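Local coordinates for protein coclaurine N-methyltransferase (Coptis japonica, PDB 6GKV) that transfers a methyl group from S-adenosyl-L-methionine to the ring nitrogen of coclaurine and related tetrahydroisoquinolines in plant alkaloid biosynthesis, at residues Ile63-Glu68 against His202-Glu207; Ser93-Lys98 against Ser285-Glu290; Thr151-Ser156 against Ala180-His185; Glu290-Leu295 against Tyr322-Cys327. All blocks are in the same frame, centred on the assembly; numbering follows the deposited sequence.

Contact 1: Ile63-Glu68 against His202-Glu207. With SAH (S-adenosyl-L-homocysteine), chain C.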
# COMPACT_ATOMS: atom_id res chain seq x y z
N ILE A 63 -17.75 -5.07 13.89
CA ILE A 63 -17.86 -4.58 12.52
C ILE A 63 -18.21 -3.09 12.45
O ILE A 63 -17.64 -2.34 11.66
CB ILE A 63 -18.91 -5.39 11.73
CG1 ILE A 63 -18.38 -6.80 11.44
CG2 ILE A 63 -19.26 -4.66 10.43
CD1 ILE A 63 -19.36 -7.72 10.70
N ALA A 64 -19.14 -2.66 13.29
CA ALA A 64 -19.54 -1.25 13.34
C ALA A 64 -19.93 -0.83 14.74
O ALA A 64 -20.42 -1.65 15.53
CB ALA A 64 -20.68 -0.98 12.38
N THR A 65 -19.72 0.44 15.03
CA THR A 65 -20.24 1.06 16.24
C THR A 65 -21.18 2.20 15.86
O THR A 65 -21.18 2.66 14.71
CB THR A 65 -19.11 1.59 17.16
OG1 THR A 65 -18.44 2.69 16.53
CG2 THR A 65 -18.11 0.49 17.47
N GLU A 66 -21.97 2.64 16.84
CA GLU A 66 -22.93 3.74 16.66
C GLU A 66 -23.82 3.56 15.43
O GLU A 66 -24.03 4.52 14.69
CB GLU A 66 -22.19 5.08 16.56
CG GLU A 66 -21.11 5.31 17.63
CD GLU A 66 -21.69 5.50 19.02
OE1 GLU A 66 -22.89 5.83 19.13
OE2 GLU A 66 -20.94 5.32 20.01
N VAL A 67 -24.34 2.36 15.23
CA VAL A 67 -24.99 1.98 13.97
C VAL A 67 -26.35 2.64 13.73
O VAL A 67 -26.61 3.18 12.66
CB VAL A 67 -25.18 0.46 13.88
CG1 VAL A 67 -25.73 0.06 12.51
CG2 VAL A 67 -23.88 -0.25 14.20
N GLU A 68 -27.23 2.58 14.73
CA GLU A 68 -28.58 3.12 14.55
C GLU A 68 -28.66 4.60 14.92
O GLU A 68 -29.56 5.30 14.45
CB GLU A 68 -29.62 2.31 15.36
CG GLU A 68 -30.10 1.05 14.63
CD GLU A 68 -30.90 1.34 13.36
OE1 GLU A 68 -31.34 2.50 13.17
OE2 GLU A 68 -31.06 0.42 12.53
N HIS A 202 -17.90 4.03 7.68
CA HIS A 202 -18.78 3.93 8.85
C HIS A 202 -18.56 2.67 9.66
O HIS A 202 -19.13 2.49 10.73
CB HIS A 202 -20.23 3.97 8.39
CG HIS A 202 -20.61 5.24 7.70
ND1 HIS A 202 -20.46 6.48 8.28
CD2 HIS A 202 -21.16 5.46 6.48
CE1 HIS A 202 -20.89 7.41 7.45
NE2 HIS A 202 -21.32 6.82 6.35
N MET A 203 -17.74 1.78 9.11
CA MET A 203 -17.47 0.50 9.75
C MET A 203 -16.19 0.59 10.53
O MET A 203 -15.53 1.63 10.51
CB MET A 203 -17.37 -0.62 8.71
CG MET A 203 -18.54 -0.64 7.74
SD MET A 203 -20.11 -1.04 8.55
CE MET A 203 -21.14 0.30 7.96
N LYS A 204 -15.83 -0.49 11.22
CA LYS A 204 -14.63 -0.53 12.03
C LYS A 204 -13.81 -1.76 11.69
O LYS A 204 -12.81 -1.67 10.97
CB LYS A 204 -14.98 -0.54 13.52
CG LYS A 204 -15.75 0.69 13.98
CD LYS A 204 -14.97 1.97 13.70
CE LYS A 204 -15.69 3.21 14.24
NZ LYS A 204 -15.16 4.44 13.61
N ASN A 205 -14.23 -2.92 12.20
CA ASN A 205 -13.50 -4.16 11.97
C ASN A 205 -13.68 -4.71 10.55
O ASN A 205 -14.60 -5.50 10.28
CB ASN A 205 -13.91 -5.22 12.99
CG ASN A 205 -13.04 -6.46 12.93
OD1 ASN A 205 -12.52 -6.82 11.87
ND2 ASN A 205 -12.86 -7.12 14.07
N TYR A 206 -12.75 -4.32 9.68
CA TYR A 206 -12.81 -4.63 8.25
C TYR A 206 -12.52 -6.09 7.94
O TYR A 206 -13.02 -6.65 6.96
CB TYR A 206 -11.81 -3.75 7.51
CG TYR A 206 -12.12 -2.27 7.50
CD1 TYR A 206 -13.37 -1.81 7.12
CD2 TYR A 206 -11.16 -1.35 7.87
CE1 TYR A 206 -13.65 -0.46 7.11
CE2 TYR A 206 -11.43 0.01 7.86
CZ TYR A 206 -12.67 0.45 7.49
OH TYR A 206 -12.93 1.81 7.46
N GLU A 207 -11.70 -6.71 8.77
CA GLU A 207 -11.44 -8.14 8.60
C GLU A 207 -12.76 -8.94 8.76
O GLU A 207 -13.03 -9.85 7.97
CB GLU A 207 -10.37 -8.63 9.60
CG GLU A 207 -10.14 -10.14 9.61
CD GLU A 207 -9.34 -10.61 10.82
OE1 GLU A 207 -8.45 -9.87 11.28
OE2 GLU A 207 -9.61 -11.72 11.33
N SAH C . -23.88 4.16 -1.63
CA SAH C . -24.78 5.29 -1.71
CB SAH C . -24.75 6.10 -0.42
CG SAH C . -23.40 6.16 0.30
SD SAH C . -23.56 6.95 1.92
C SAH C . -24.45 6.20 -2.89
O SAH C . -23.35 6.08 -3.42
OXT SAH C . -25.26 7.05 -3.30
C5' SAH C . -23.45 5.39 2.83
C4' SAH C . -24.64 4.44 2.62
O4' SAH C . -24.49 3.27 3.40
C3' SAH C . -25.97 5.07 3.03
O3' SAH C . -26.97 4.63 2.14
C2' SAH C . -26.29 4.47 4.38
O2' SAH C . -27.68 4.36 4.51
C1' SAH C . -25.59 3.12 4.29
N9 SAH C . -25.15 2.60 5.61
C8 SAH C . -24.39 3.23 6.57
N7 SAH C . -24.23 2.38 7.62
C5 SAH C . -24.88 1.22 7.34
C6 SAH C . -25.06 0.02 8.05
N6 SAH C . -24.53 -0.14 9.26
N1 SAH C . -25.80 -1.00 7.48
C2 SAH C . -26.37 -0.84 6.23
N3 SAH C . -26.19 0.34 5.53
C4 SAH C . -25.46 1.35 6.08
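Ile63 and Lys204 tie the two backbones together: Lys204 N donates to Ile63 O over a short 2.6 Å, at an N-H...O angle of 156°. The apolar part runs through Met203. The bend at chi2 (-66°) puts SD 3.9 Å from Ala64 CB and 4.2 Å from Ile63 CG2; the further turn at chi3 sets CE against the adenine, 3.7 Å from SAH N6. An alanine here would keep CB against Ile63 O, but it would probably open a gap between Ala64 and the adenine and take the Met203 methyl away from N6 and N7. Thr65 meets Lys204 at about a right angle, its OG1 3.6 Å from the aliphatic CE. Two more side chains reach the cofactor product: Val67 CG1 stands 3.5 Å from SAH N6, and His202 brings CD2 to 3.9 Å from SAH C8. The His202 ring is fixed at both nitrogens, ND1 to Thr255 O and NE2 to Tyr75 OH, and it also touches the bound N-methylheliamine, so this contact borders both pockets of the methyltransferase. Asn205 is the N-cap of helix 206-215: its OD1 takes the N-H of Leu208, and its ND2 binds Met61 O. In the fold, the loop after helix 44-58 thus lies across the start of helix 206-215; Ile63 packs on Leu208, Leu209 and Lys212 of that helix, and Lys204 rests on Ile257 of strand 257-258.

Contact 2: Ser93-Lys98 against Ser285-Glu290. With SAH (S-adenosyl-L-homocysteine), chain C.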
# COMPACT_ATOMS: atom_id res chain seq x y z
N SER A 93 -22.65 10.43 -3.07
CA SER A 93 -21.25 10.02 -3.03
C SER A 93 -20.51 10.64 -4.24
O SER A 93 -21.13 11.25 -5.12
CB SER A 93 -21.15 8.49 -3.05
OG SER A 93 -21.94 7.95 -4.11
N CYS A 94 -19.19 10.46 -4.30
CA CYS A 94 -18.36 11.18 -5.27
C CYS A 94 -18.81 11.07 -6.74
O CYS A 94 -19.09 9.99 -7.23
CB CYS A 94 -16.92 10.70 -5.15
SG CYS A 94 -15.77 11.70 -6.07
N CYS A 95 -18.91 12.20 -7.42
CA CYS A 95 -19.20 12.19 -8.85
C CYS A 95 -17.94 12.48 -9.66
O CYS A 95 -16.91 12.86 -9.10
CB CYS A 95 -20.29 13.19 -9.18
SG CYS A 95 -21.78 12.84 -8.29
N TYR A 96 -18.02 12.28 -10.97
CA TYR A 96 -16.83 12.36 -11.80
C TYR A 96 -16.92 13.48 -12.82
O TYR A 96 -17.74 13.44 -13.74
CB TYR A 96 -16.60 11.02 -12.50
CG TYR A 96 -15.21 10.88 -13.04
CD1 TYR A 96 -14.92 11.22 -14.36
CD2 TYR A 96 -14.18 10.42 -12.23
CE1 TYR A 96 -13.65 11.10 -14.86
CE2 TYR A 96 -12.89 10.29 -12.73
CZ TYR A 96 -12.63 10.63 -14.04
OH TYR A 96 -11.35 10.50 -14.53
N PHE A 97 -16.08 14.49 -12.63
CA PHE A 97 -16.03 15.63 -13.53
C PHE A 97 -14.77 15.53 -14.41
O PHE A 97 -13.66 15.79 -13.93
CB PHE A 97 -16.04 16.95 -12.74
CG PHE A 97 -17.25 17.13 -11.85
CD1 PHE A 97 -17.35 16.48 -10.62
CD2 PHE A 97 -18.28 17.97 -12.23
CE1 PHE A 97 -18.44 16.65 -9.80
CE2 PHE A 97 -19.39 18.15 -11.41
CZ PHE A 97 -19.47 17.49 -10.19
N LYS A 98 -14.94 15.14 -15.68
CA LYS A 98 -13.82 15.07 -16.61
C LYS A 98 -13.45 16.46 -17.14
O LYS A 98 -12.28 16.81 -17.22
CB LYS A 98 -14.11 14.10 -17.77
CG LYS A 98 -13.23 12.85 -17.70
CD LYS A 98 -13.35 11.87 -18.88
CE LYS A 98 -12.65 10.54 -18.55
NZ LYS A 98 -13.53 9.34 -18.68
N SER A 285 -14.54 17.29 -4.50
CA SER A 285 -14.59 18.69 -4.16
C SER A 285 -15.66 19.35 -5.01
O SER A 285 -16.50 20.09 -4.50
CB SER A 285 -13.25 19.37 -4.35
OG SER A 285 -13.30 20.69 -3.84
N ARG A 286 -15.65 19.06 -6.30
CA ARG A 286 -16.56 19.73 -7.21
C ARG A 286 -17.99 19.26 -6.98
O ARG A 286 -18.94 20.03 -7.10
CB ARG A 286 -16.15 19.50 -8.66
CG ARG A 286 -14.99 20.41 -9.12
CD ARG A 286 -15.08 20.69 -10.62
NE ARG A 286 -16.40 21.17 -11.00
CZ ARG A 286 -16.87 21.18 -12.24
NH1 ARG A 286 -16.12 20.72 -13.24
NH2 ARG A 286 -18.10 21.63 -12.49
N THR A 287 -18.11 17.98 -6.62
CA THR A 287 -19.40 17.39 -6.29
C THR A 287 -20.10 18.15 -5.15
O THR A 287 -21.24 18.57 -5.28
CB THR A 287 -19.23 15.90 -5.89
OG1 THR A 287 -18.76 15.16 -7.01
CG2 THR A 287 -20.53 15.32 -5.49
N ASN A 288 -19.40 18.31 -4.03
CA ASN A 288 -19.90 19.02 -2.88
C ASN A 288 -20.21 20.47 -3.21
O ASN A 288 -21.10 21.08 -2.59
CB ASN A 288 -18.90 18.97 -1.73
CG ASN A 288 -18.94 17.65 -0.96
OD1 ASN A 288 -19.80 17.45 -0.11
ND2 ASN A 288 -17.97 16.77 -1.22
N GLU A 289 -19.46 21.01 -4.16
CA GLU A 289 -19.63 22.40 -4.60
C GLU A 289 -20.90 22.56 -5.42
O GLU A 289 -21.55 23.60 -5.39
CB GLU A 289 -18.41 22.85 -5.43
CG GLU A 289 -18.50 24.25 -6.03
CD GLU A 289 -17.27 24.63 -6.89
OE1 GLU A 289 -16.54 23.71 -7.32
OE2 GLU A 289 -17.06 25.84 -7.14
N GLU A 290 -21.26 21.53 -6.17
CA GLU A 290 -22.44 21.63 -7.01
C GLU A 290 -23.69 21.47 -6.14
O GLU A 290 -24.73 22.06 -6.42
CB GLU A 290 -22.39 20.58 -8.14
CG GLU A 290 -21.30 20.87 -9.20
CD GLU A 290 -21.57 22.13 -10.02
OE1 GLU A 290 -22.71 22.29 -10.51
OE2 GLU A 290 -20.63 22.95 -10.20
N SAH C . -23.88 4.16 -1.63
CA SAH C . -24.78 5.29 -1.71
CB SAH C . -24.75 6.10 -0.42
CG SAH C . -23.40 6.16 0.30
SD SAH C . -23.56 6.95 1.92
C SAH C . -24.45 6.20 -2.89
O SAH C . -23.35 6.08 -3.42
OXT SAH C . -25.26 7.05 -3.30
C5' SAH C . -23.45 5.39 2.83
C4' SAH C . -24.64 4.44 2.62
O4' SAH C . -24.49 3.27 3.40
C3' SAH C . -25.97 5.07 3.03
O3' SAH C . -26.97 4.63 2.14
C2' SAH C . -26.29 4.47 4.38
O2' SAH C . -27.68 4.36 4.51
C1' SAH C . -25.59 3.12 4.29
N9 SAH C . -25.15 2.60 5.61
C8 SAH C . -24.39 3.23 6.57
N7 SAH C . -24.23 2.38 7.62
C5 SAH C . -24.88 1.22 7.34
C6 SAH C . -25.06 0.02 8.05
N6 SAH C . -24.53 -0.14 9.26
N1 SAH C . -25.80 -1.00 7.48
C2 SAH C . -26.37 -0.84 6.23
N3 SAH C . -26.19 0.34 5.53
C4 SAH C . -25.46 1.35 6.08
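Phe97 reaches from its loop onto the helix side chains of Arg286, Thr287 and Glu290. Its CB already has Arg286 NH1 at 3.8 Å. CB points toward the helix, and chi1 of -59° sets CG anti to the carbonyl carbon, within 4.0 Å of Arg286 NH1. On one rim, CD2 sits over the centre of the Arg286 guanidinium, 3.5 Å from CZ, with the two planes 36° apart. On the other, CD1 and CE1 run under Arg286 CB, which makes a CH-pi contact 3.9 Å from the ring centroid. CE1 then meets Thr287 OG1 at the ring edge, 3.2 Å away and in plane. The tip, CZ, lies against Thr287 CA and Glu290 CG. This is where the loop following helix 79-85 in the Rossmann-like methyltransferase fold is pinned to helix 281-297. Thr287 OG1 does more than touch the ring: it accepts the N-H of Cys95 at 3.0 Å and, one turn back, bonds to His283 O. Glu290 has its stronger partner in Lys293, its link to Arg286 NH2 being long. At the start of the segment, Ser93 OG contacts the carboxylate O of SAH, modelled so short, at 2.4 Å, that the exact distance is doubtful; Ser93 OG is also bonded to Lys91 NZ.

Contact 3: Thr151-Ser156 against Ala180-His185. With SAH (S-adenosyl-L-homocysteine), chain C.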
# COMPACT_ATOMS: atom_id res chain seq x y z
N THR A 151 -29.66 -6.23 -6.51
CA THR A 151 -30.19 -6.27 -5.15
C THR A 151 -29.59 -5.18 -4.26
O THR A 151 -28.38 -5.12 -4.05
CB THR A 151 -29.93 -7.64 -4.49
OG1 THR A 151 -30.33 -8.70 -5.39
CG2 THR A 151 -30.69 -7.73 -3.17
N ALA A 152 -30.44 -4.30 -3.74
CA ALA A 152 -29.96 -3.19 -2.93
C ALA A 152 -30.12 -3.48 -1.44
O ALA A 152 -31.14 -3.99 -1.02
CB ALA A 152 -30.69 -1.92 -3.31
N VAL A 153 -29.11 -3.17 -0.63
CA VAL A 153 -29.24 -3.40 0.81
C VAL A 153 -29.05 -2.14 1.65
O VAL A 153 -28.03 -1.48 1.57
CB VAL A 153 -28.25 -4.45 1.32
CG1 VAL A 153 -28.49 -4.71 2.79
CG2 VAL A 153 -28.39 -5.72 0.53
N THR A 154 -30.05 -1.83 2.48
CA THR A 154 -30.06 -0.62 3.30
C THR A 154 -30.60 -0.89 4.69
O THR A 154 -31.42 -1.77 4.85
CB THR A 154 -30.92 0.47 2.68
OG1 THR A 154 -30.63 0.57 1.28
CG2 THR A 154 -30.60 1.77 3.32
N ASN A 155 -30.16 -0.13 5.69
CA ASN A 155 -30.79 -0.17 7.01
C ASN A 155 -31.66 1.07 7.23
O ASN A 155 -32.03 1.40 8.36
CB ASN A 155 -29.74 -0.28 8.11
CG ASN A 155 -28.83 0.94 8.18
OD1 ASN A 155 -28.72 1.71 7.22
ND2 ASN A 155 -28.16 1.11 9.31
N SER A 156 -32.00 1.73 6.13
CA SER A 156 -32.69 3.02 6.15
C SER A 156 -34.07 2.91 5.51
O SER A 156 -34.20 2.77 4.29
CB SER A 156 -31.84 4.09 5.44
OG SER A 156 -32.57 5.24 5.11
N ALA A 180 -31.77 -4.15 6.01
CA ALA A 180 -30.91 -4.91 6.92
C ALA A 180 -29.74 -4.10 7.49
O ALA A 180 -29.22 -3.21 6.83
CB ALA A 180 -30.36 -6.15 6.22
N ASP A 181 -29.34 -4.43 8.72
CA ASP A 181 -28.10 -3.91 9.27
C ASP A 181 -26.99 -4.82 8.73
O ASP A 181 -26.95 -6.01 9.03
CB ASP A 181 -28.13 -3.88 10.80
CG ASP A 181 -26.82 -3.37 11.42
OD1 ASP A 181 -26.07 -2.63 10.76
OD2 ASP A 181 -26.54 -3.70 12.60
N ILE A 182 -26.11 -4.26 7.91
CA ILE A 182 -25.06 -5.04 7.29
C ILE A 182 -24.09 -5.55 8.36
O ILE A 182 -23.47 -6.60 8.20
CB ILE A 182 -24.35 -4.21 6.20
CG1 ILE A 182 -25.36 -3.83 5.12
CG2 ILE A 182 -23.18 -4.98 5.58
CD1 ILE A 182 -24.82 -2.92 4.03
N THR A 183 -24.00 -4.81 9.46
CA THR A 183 -23.21 -5.22 10.63
C THR A 183 -23.61 -6.61 11.15
O THR A 183 -22.77 -7.40 11.58
CB THR A 183 -23.38 -4.20 11.77
OG1 THR A 183 -22.75 -2.97 11.39
CG2 THR A 183 -22.76 -4.70 13.07
N THR A 184 -24.91 -6.91 11.10
CA THR A 184 -25.41 -8.16 11.65
C THR A 184 -26.12 -9.04 10.63
O THR A 184 -26.57 -10.13 10.97
CB THR A 184 -26.41 -7.91 12.81
OG1 THR A 184 -27.41 -6.97 12.40
CG2 THR A 184 -25.70 -7.39 14.04
N HIS A 185 -26.23 -8.58 9.39
CA HIS A 185 -27.02 -9.36 8.45
C HIS A 185 -26.27 -10.60 7.96
O HIS A 185 -25.13 -10.54 7.50
CB HIS A 185 -27.46 -8.52 7.25
CG HIS A 185 -28.42 -9.24 6.34
ND1 HIS A 185 -29.73 -9.47 6.69
CD2 HIS A 185 -28.24 -9.81 5.13
CE1 HIS A 185 -30.33 -10.15 5.72
NE2 HIS A 185 -29.45 -10.36 4.77
N SAH C . -23.88 4.16 -1.63
CA SAH C . -24.78 5.29 -1.71
CB SAH C . -24.75 6.10 -0.42
CG SAH C . -23.40 6.16 0.30
SD SAH C . -23.56 6.95 1.92
C SAH C . -24.45 6.20 -2.89
O SAH C . -23.35 6.08 -3.42
OXT SAH C . -25.26 7.05 -3.30
C5' SAH C . -23.45 5.39 2.83
C4' SAH C . -24.64 4.44 2.62
O4' SAH C . -24.49 3.27 3.40
C3' SAH C . -25.97 5.07 3.03
O3' SAH C . -26.97 4.63 2.14
C2' SAH C . -26.29 4.47 4.38
O2' SAH C . -27.68 4.36 4.51
C1' SAH C . -25.59 3.12 4.29
N9 SAH C . -25.15 2.60 5.61
C8 SAH C . -24.39 3.23 6.57
N7 SAH C . -24.23 2.38 7.62
C5 SAH C . -24.88 1.22 7.34
C6 SAH C . -25.06 0.02 8.05
N6 SAH C . -24.53 -0.14 9.26
N1 SAH C . -25.80 -1.00 7.48
C2 SAH C . -26.37 -0.84 6.23
N3 SAH C . -26.19 0.34 5.53
C4 SAH C . -25.46 1.35 6.08
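Ala180 meets Thr154 and Asn155 just where the strand 149-154 runs out. Ala180 N donates to Thr154 O at 2.7 Å with an N-H...O angle of 153°, its methyl CB leans on Val153 CG1, and its carbonyl O lies 3.2 Å from Asn155 CB. Asp181 follows with its side chain turned to the cofactor product: CG is anti to the backbone N (chi1 179°), and OD1 accepts the N6 amino group of SAH at 3.3 Å. The same carboxylate is steadied, weakly, by Thr183 N on OD1 and Thr184 OG1 on OD2. Ile182 reads the next atom of the base, its backbone N making a weak bond to SAH N1; its CG1 packs 4.0 Å from Val153 CG1 and reaches C2 of the adenine. Thr184 N closes the turn onto Asp181 O at 3.0 Å. On the other side of the base from Ile182, Asn155 lays its amide over the six-membered ring of the adenine, CG 3.6 Å from SAH C2. An alanine in place of Asn155 would probably uncover that face of the base and set the adenine freer to shift. Asp181 and Ile182 thus give the adenine recognition familiar from Rossmann-like methyltransferases. Strands 149-154 and 176-179 are parallel neighbours joined by a beta-alpha-beta crossover through helix 157-168, for which Ser156 is the N-cap, and Val153 and Ile182 both rest on Leu130 of strand 126-130.

Contact 4: Glu290-Leu295 against Tyr322-Cys327. With F2W (6,7-dimethoxy-2-methyl-1,2,3,4-tetrahydroisoquinolin-2-ium), chain D.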
# COMPACT_ATOMS: atom_id res chain seq x y z
N GLU A 290 -21.26 21.53 -6.17
CA GLU A 290 -22.44 21.63 -7.01
C GLU A 290 -23.69 21.47 -6.14
O GLU A 290 -24.73 22.06 -6.42
CB GLU A 290 -22.39 20.58 -8.14
CG GLU A 290 -21.30 20.87 -9.20
CD GLU A 290 -21.57 22.13 -10.02
OE1 GLU A 290 -22.71 22.29 -10.51
OE2 GLU A 290 -20.63 22.95 -10.20
N TRP A 291 -23.55 20.67 -5.09
CA TRP A 291 -24.58 20.48 -4.10
C TRP A 291 -24.88 21.79 -3.37
O TRP A 291 -26.04 22.18 -3.19
CB TRP A 291 -24.15 19.41 -3.09
CG TRP A 291 -24.18 18.00 -3.59
CD1 TRP A 291 -24.84 17.53 -4.69
CD2 TRP A 291 -23.53 16.86 -3.00
NE1 TRP A 291 -24.64 16.18 -4.82
CE2 TRP A 291 -23.84 15.74 -3.80
CE3 TRP A 291 -22.71 16.68 -1.87
CZ2 TRP A 291 -23.37 14.46 -3.51
CZ3 TRP A 291 -22.24 15.40 -1.58
CH2 TRP A 291 -22.57 14.31 -2.40
N LEU A 292 -23.81 22.47 -2.96
CA LEU A 292 -23.93 23.74 -2.25
C LEU A 292 -24.61 24.81 -3.11
O LEU A 292 -25.50 25.51 -2.62
CB LEU A 292 -22.55 24.21 -1.81
CG LEU A 292 -22.45 25.60 -1.19
CD1 LEU A 292 -23.25 25.66 0.11
CD2 LEU A 292 -20.99 26.01 -0.98
N LYS A 293 -24.22 24.93 -4.38
CA LYS A 293 -24.91 25.84 -5.31
C LYS A 293 -26.40 25.55 -5.35
O LYS A 293 -27.21 26.46 -5.47
CB LYS A 293 -24.36 25.74 -6.73
CG LYS A 293 -23.04 26.46 -7.02
CD LYS A 293 -22.54 26.11 -8.43
CE LYS A 293 -21.09 26.50 -8.65
NZ LYS A 293 -20.50 25.88 -9.89
N ARG A 294 -26.75 24.27 -5.28
CA ARG A 294 -28.14 23.88 -5.39
C ARG A 294 -28.94 24.23 -4.15
O ARG A 294 -30.12 24.53 -4.25
CB ARG A 294 -28.25 22.39 -5.69
CG ARG A 294 -27.92 22.09 -7.13
CD ARG A 294 -27.82 20.61 -7.43
NE ARG A 294 -27.64 20.43 -8.86
CZ ARG A 294 -28.57 19.94 -9.67
NH1 ARG A 294 -29.74 19.53 -9.19
NH2 ARG A 294 -28.31 19.83 -10.96
N LEU A 295 -28.30 24.18 -2.99
CA LEU A 295 -28.94 24.65 -1.77
C LEU A 295 -29.34 26.12 -1.92
O LEU A 295 -30.52 26.43 -2.10
CB LEU A 295 -28.01 24.47 -0.57
CG LEU A 295 -27.77 23.03 -0.12
CD1 LEU A 295 -26.95 22.98 1.16
CD2 LEU A 295 -29.11 22.34 0.05
N TYR A 322 -26.35 23.34 8.51
CA TYR A 322 -25.73 22.04 8.70
C TYR A 322 -25.30 21.53 7.34
O TYR A 322 -24.17 21.09 7.15
CB TYR A 322 -26.66 21.01 9.36
CG TYR A 322 -26.04 19.64 9.23
CD1 TYR A 322 -25.08 19.22 10.14
CD2 TYR A 322 -26.36 18.79 8.17
CE1 TYR A 322 -24.46 17.99 10.02
CE2 TYR A 322 -25.73 17.54 8.04
CZ TYR A 322 -24.79 17.15 8.98
OH TYR A 322 -24.17 15.94 8.89
N TRP A 323 -26.23 21.57 6.40
CA TRP A 323 -25.98 21.02 5.10
C TRP A 323 -24.94 21.87 4.34
O TRP A 323 -24.12 21.33 3.59
CB TRP A 323 -27.29 20.86 4.34
CG TRP A 323 -27.99 19.59 4.79
CD1 TRP A 323 -29.15 19.49 5.53
CD2 TRP A 323 -27.54 18.24 4.60
NE1 TRP A 323 -29.45 18.16 5.78
CE2 TRP A 323 -28.46 17.37 5.21
CE3 TRP A 323 -26.43 17.67 3.94
CZ2 TRP A 323 -28.33 15.98 5.19
CZ3 TRP A 323 -26.29 16.29 3.92
CH2 TRP A 323 -27.23 15.46 4.54
N ARG A 324 -24.94 23.17 4.57
CA ARG A 324 -23.90 24.04 4.03
C ARG A 324 -22.53 23.62 4.51
O ARG A 324 -21.65 23.39 3.70
CB ARG A 324 -24.15 25.50 4.41
CG ARG A 324 -25.24 26.16 3.60
CD ARG A 324 -25.68 27.46 4.25
NE ARG A 324 -26.62 28.17 3.40
CZ ARG A 324 -27.36 29.20 3.79
NH1 ARG A 324 -27.30 29.63 5.04
NH2 ARG A 324 -28.19 29.78 2.93
N GLY A 325 -22.35 23.47 5.82
CA GLY A 325 -21.10 22.96 6.37
C GLY A 325 -20.74 21.54 5.93
O GLY A 325 -19.58 21.16 5.94
N PHE A 326 -21.74 20.76 5.55
CA PHE A 326 -21.49 19.43 4.98
C PHE A 326 -20.68 19.59 3.71
O PHE A 326 -19.60 19.04 3.56
CB PHE A 326 -22.82 18.75 4.67
CG PHE A 326 -22.70 17.35 4.19
CD1 PHE A 326 -22.71 16.29 5.10
CD2 PHE A 326 -22.61 17.06 2.84
CE1 PHE A 326 -22.62 14.98 4.67
CE2 PHE A 326 -22.51 15.76 2.40
CZ PHE A 326 -22.51 14.71 3.32
N CYS A 327 -21.25 20.36 2.81
CA CYS A 327 -20.72 20.62 1.49
C CYS A 327 -19.44 21.47 1.51
O CYS A 327 -18.54 21.27 0.69
CB CYS A 327 -21.80 21.28 0.65
SG CYS A 327 -23.28 20.30 0.44
CAM F2W D . -18.58 15.97 2.74
OAK F2W D . -17.49 15.22 3.34
CAB F2W D . -17.74 13.88 3.26
CAA F2W D . -18.88 13.34 2.64
CAF F2W D . -19.04 11.96 2.63
CAJ F2W D . -20.10 11.34 2.01
CAI F2W D . -20.48 9.90 2.49
NAH F2W D . -19.26 9.11 2.27
CAO F2W D . -19.58 7.85 2.98
CAG F2W D . -18.35 9.81 3.18
CAE F2W D . -18.06 11.14 3.14
CAD F2W D . -16.95 11.68 3.79
CAC F2W D . -16.78 13.05 3.81
OAL F2W D . -15.72 13.69 4.41
CAN F2W D . -14.68 12.90 5.00
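Cys327 is the bump that fits between Trp291 and Leu292, where helices 281-297 and 313-335 pack nearly antiparallel, their short segments at 156° with axes 9.2 Å apart. Both lie between the last two strands of the chain, 272-279 and 342-350. Cys327 SG presses against Trp291 CB at 3.7 Å, and its CB touches Leu292 CB at 3.9 Å, so this small side chain fills the hollow at the base of two large ones. One turn along, Leu295 is the bump in the other direction: its CD1 comes down on Trp323 CB, 3.8 Å away, and on the backbone at Arg324 N, crossing the Trp323 side chain at about a right angle. Leu292 adds its CD1 to the Arg324 CG, 4.0 Å off; the Arg324 chain runs out extended from there, and its guanidinium binds Asn321 OD1. Phe81 and Met85 of helix 79-85 close over Leu295 from outside the pair. Toward the active site the fit becomes aromatic. The Trp291 CZ3 corner comes in at the edge of the Phe326 ring, 4.0 Å from CE2, the two side chains crossing obliquely, while Trp323 CZ3 lies over the centre of one Phe326 face. The opposite face serves the substrate pocket: the methoxy carbon CAM of the bound N-methylheliamine sits above it near the rim. That same CAM also lies 3.3 Å from the Phe326 backbone O.

How the contacts relate
Starting from the N terminus, residues 63-68 open the loop of contact 1 and 93-98 that of contact 2. Contact 3, 151-156 with 180-185, opens and closes inside both, spanning one strand-helix-strand unit of the sheet. Contact 1 then closes at 202-207 and contact 2 only at 285-290, so these two cross. Contact 4 follows on the same helix 281-297, sharing Glu290 with contact 2, and closes at 322-327. Contacts 1 and 3 touch through Ala64 and Thr183 at the adenine end of SAH; contacts 2 and 4 meet through Asn288 and Cys327 on the far side of the chain's centre, joining the carboxylate end to the helices of the substrate pocket.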